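Local coordinates for putative zinc protease (Bordetella pertussis, PDB 3IH6), which is probably a zinc-dependent metalloendopeptidase of the M16 family, present here as a fragment that matches the family's inactive domain, at residues E[30-34]-E[179-183]. Sequence-based numbering, arbitrary orientation.
Sequences MYHLP and AYLVR
Tyr-31 and His-32, at the end of strand 26-32, run past Leu-181 and Tyr-180, where helix 170-180 stops; the CA atoms of Tyr-31 and Leu-181 are 6.8 Å apart. Leu-181 is the centre of an inverse gamma turn, closed by a weak hydrogen bond from Val-182 N to Tyr-180 O. Leu-181 CD2 makes a CH-pi contact over one face of the Tyr-31 ring, 3.9 Å from its centroid and offset toward the rim. Val-182 O approaches the edge of the same ring, 3.6 Å from Tyr-31 CE1. Pro-34 CG makes a second CH-pi contact over the middle of the Tyr-180 ring, 3.7 Å from its centroid. Tyr-180 CG stands beside its own backbone N, anti to the carbonyl carbon (chi1 -70°), and in this position the ring lies against Pro-34. The planes of the His-32 and Tyr-180 rings are nearly perpendicular (88°). One water donates to both His-32 O (2.9 Å) and Tyr-180 O (3.0 Å), and it lies over a face of the imidazole. Tyr-31 OH is hydrogen-bonded to Glu-109, and Leu-181 also packs on Phe-87 of strand 84-90. The contact thus ties helix end to sheet mainly by apolar packing, with the water joining two carbonyls that cannot bond each other.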
loop_
_atom_site.group_PDB
_atom_site.type_symbol
_atom_site.label_atom_id
_atom_site.label_comp_id
_atom_site.label_asym_id
_atom_site.label_seq_id
_atom_site.Cartn_x
_atom_site.Cartn_y
_atom_site.Cartn_z
HETATM N N MSE E 30 -19.066 -10.102 22.611
HETATM C CA MSE E 30 -18.513 -8.764 22.848
HETATM C C MSE E 30 -18.157 -8.502 24.315
HETATM O O MSE E 30 -18.924 -8.831 25.227
HETATM C CB MSE E 30 -19.527 -7.699 22.414
HETATM C CG MSE E 30 -18.904 -6.346 22.110
HETATM SE SE MSE E 30 -18.218 -6.448 20.295
HETATM C CE MSE E 30 -19.838 -7.248 19.463
ATOM N N TYR E 31 -17.010 -7.851 24.516
ATOM C CA TYR E 31 -16.522 -7.474 25.823
ATOM C C TYR E 31 -16.040 -6.011 25.761
ATOM O O TYR E 31 -15.800 -5.464 24.661
ATOM C CB TYR E 31 -15.361 -8.376 26.215
ATOM C CG TYR E 31 -15.682 -9.843 26.340
ATOM C CD1 TYR E 31 -15.988 -10.422 27.596
ATOM C CD2 TYR E 31 -15.682 -10.665 25.225
ATOM C CE1 TYR E 31 -16.285 -11.808 27.726
ATOM C CE2 TYR E 31 -15.992 -12.045 25.335
ATOM C CZ TYR E 31 -16.292 -12.606 26.594
ATOM O OH TYR E 31 -16.563 -13.964 26.670
ATOM N N HIS E 32 -15.894 -5.355 26.904
ATOM C CA HIS E 32 -15.322 -3.993 26.890
ATOM C C HIS E 32 -13.825 -3.872 27.181
ATOM O O HIS E 32 -13.267 -4.698 27.883
ATOM C CB HIS E 32 -16.147 -2.969 27.693
ATOM C CG HIS E 32 -16.028 -3.089 29.182
ATOM N ND1 HIS E 32 -16.994 -3.706 29.954
ATOM C CD2 HIS E 32 -15.113 -2.593 30.053
ATOM C CE1 HIS E 32 -16.669 -3.598 31.237
ATOM N NE2 HIS E 32 -15.534 -2.925 31.325
ATOM N N LEU E 33 -13.186 -2.839 26.630
ATOM C CA LEU E 33 -11.749 -2.597 26.854
ATOM C C LEU E 33 -11.525 -1.823 28.142
ATOM O O LEU E 33 -12.386 -1.051 28.521
ATOM C CB LEU E 33 -11.142 -1.782 25.687
ATOM C CG LEU E 33 -11.232 -2.396 24.274
ATOM C CD1 LEU E 33 -10.821 -1.418 23.186
ATOM C CD2 LEU E 33 -10.464 -3.693 24.171
ATOM N N PRO E 34 -10.355 -2.009 28.799
ATOM C CA PRO E 34 -9.845 -1.034 29.772
ATOM C C PRO E 34 -9.618 0.313 29.083
ATOM O O PRO E 34 -9.505 0.369 27.853
ATOM C CB PRO E 34 -8.448 -1.577 30.140
ATOM C CG PRO E 34 -8.462 -3.016 29.748
ATOM C CD PRO E 34 -9.454 -3.168 28.638
ATOM N N ALA E 179 -9.430 -10.509 34.132
ATOM C CA ALA E 179 -10.401 -9.525 34.675
ATOM C C ALA E 179 -11.412 -8.957 33.654
ATOM O O ALA E 179 -12.516 -8.585 34.053
ATOM C CB ALA E 179 -9.683 -8.378 35.422
ATOM N N TYR E 180 -11.041 -8.883 32.368
ATOM C CA TYR E 180 -11.931 -8.383 31.319
ATOM C C TYR E 180 -12.704 -9.448 30.551
ATOM O O TYR E 180 -13.781 -9.162 29.988
ATOM C CB TYR E 180 -11.192 -7.400 30.363
ATOM C CG TYR E 180 -10.909 -6.124 31.104
ATOM C CD1 TYR E 180 -9.794 -6.021 31.949
ATOM C CD2 TYR E 180 -11.819 -5.063 31.083
ATOM C CE1 TYR E 180 -9.565 -4.868 32.718
ATOM C CE2 TYR E 180 -11.587 -3.907 31.843
ATOM C CZ TYR E 180 -10.460 -3.834 32.646
ATOM O OH TYR E 180 -10.241 -2.732 33.395
ATOM N N LEU E 181 -12.186 -10.669 30.489
ATOM C CA LEU E 181 -12.916 -11.690 29.734
ATOM C C LEU E 181 -13.780 -12.486 30.725
ATOM O O LEU E 181 -13.441 -13.598 31.170
ATOM C CB LEU E 181 -11.994 -12.513 28.830
ATOM C CG LEU E 181 -11.181 -11.664 27.835
ATOM C CD1 LEU E 181 -10.170 -12.482 27.043
ATOM C CD2 LEU E 181 -12.082 -10.886 26.844
ATOM N N VAL E 182 -14.889 -11.847 31.112
ATOM C CA VAL E 182 -15.769 -12.372 32.145
ATOM C C VAL E 182 -17.209 -12.275 31.702
ATOM O O VAL E 182 -17.611 -11.299 31.063
ATOM C CB VAL E 182 -15.587 -11.660 33.541
ATOM C CG1 VAL E 182 -14.239 -12.061 34.202
ATOM C CG2 VAL E 182 -15.744 -10.149 33.444
ATOM N N ARG E 183 -17.994 -13.300 32.029
ATOM C CA ARG E 183 -19.416 -13.329 31.668
ATOM C C ARG E 183 -20.185 -12.003 31.940
ATOM O O ARG E 183 -20.931 -11.524 31.055
ATOM C CB ARG E 183 -20.117 -14.497 32.330
ATOM C CG ARG E 183 -21.617 -14.435 32.111
ATOM C CD ARG E 183 -22.302 -15.781 32.109
ATOM N NE ARG E 183 -23.645 -15.569 31.565
ATOM C CZ ARG E 183 -24.286 -16.406 30.759
ATOM N NH1 ARG E 183 -23.720 -17.549 30.373
ATOM N NH2 ARG E 183 -25.499 -16.084 30.331
HETATM O O HOH W 1 -14.850 -6.440 29.532
#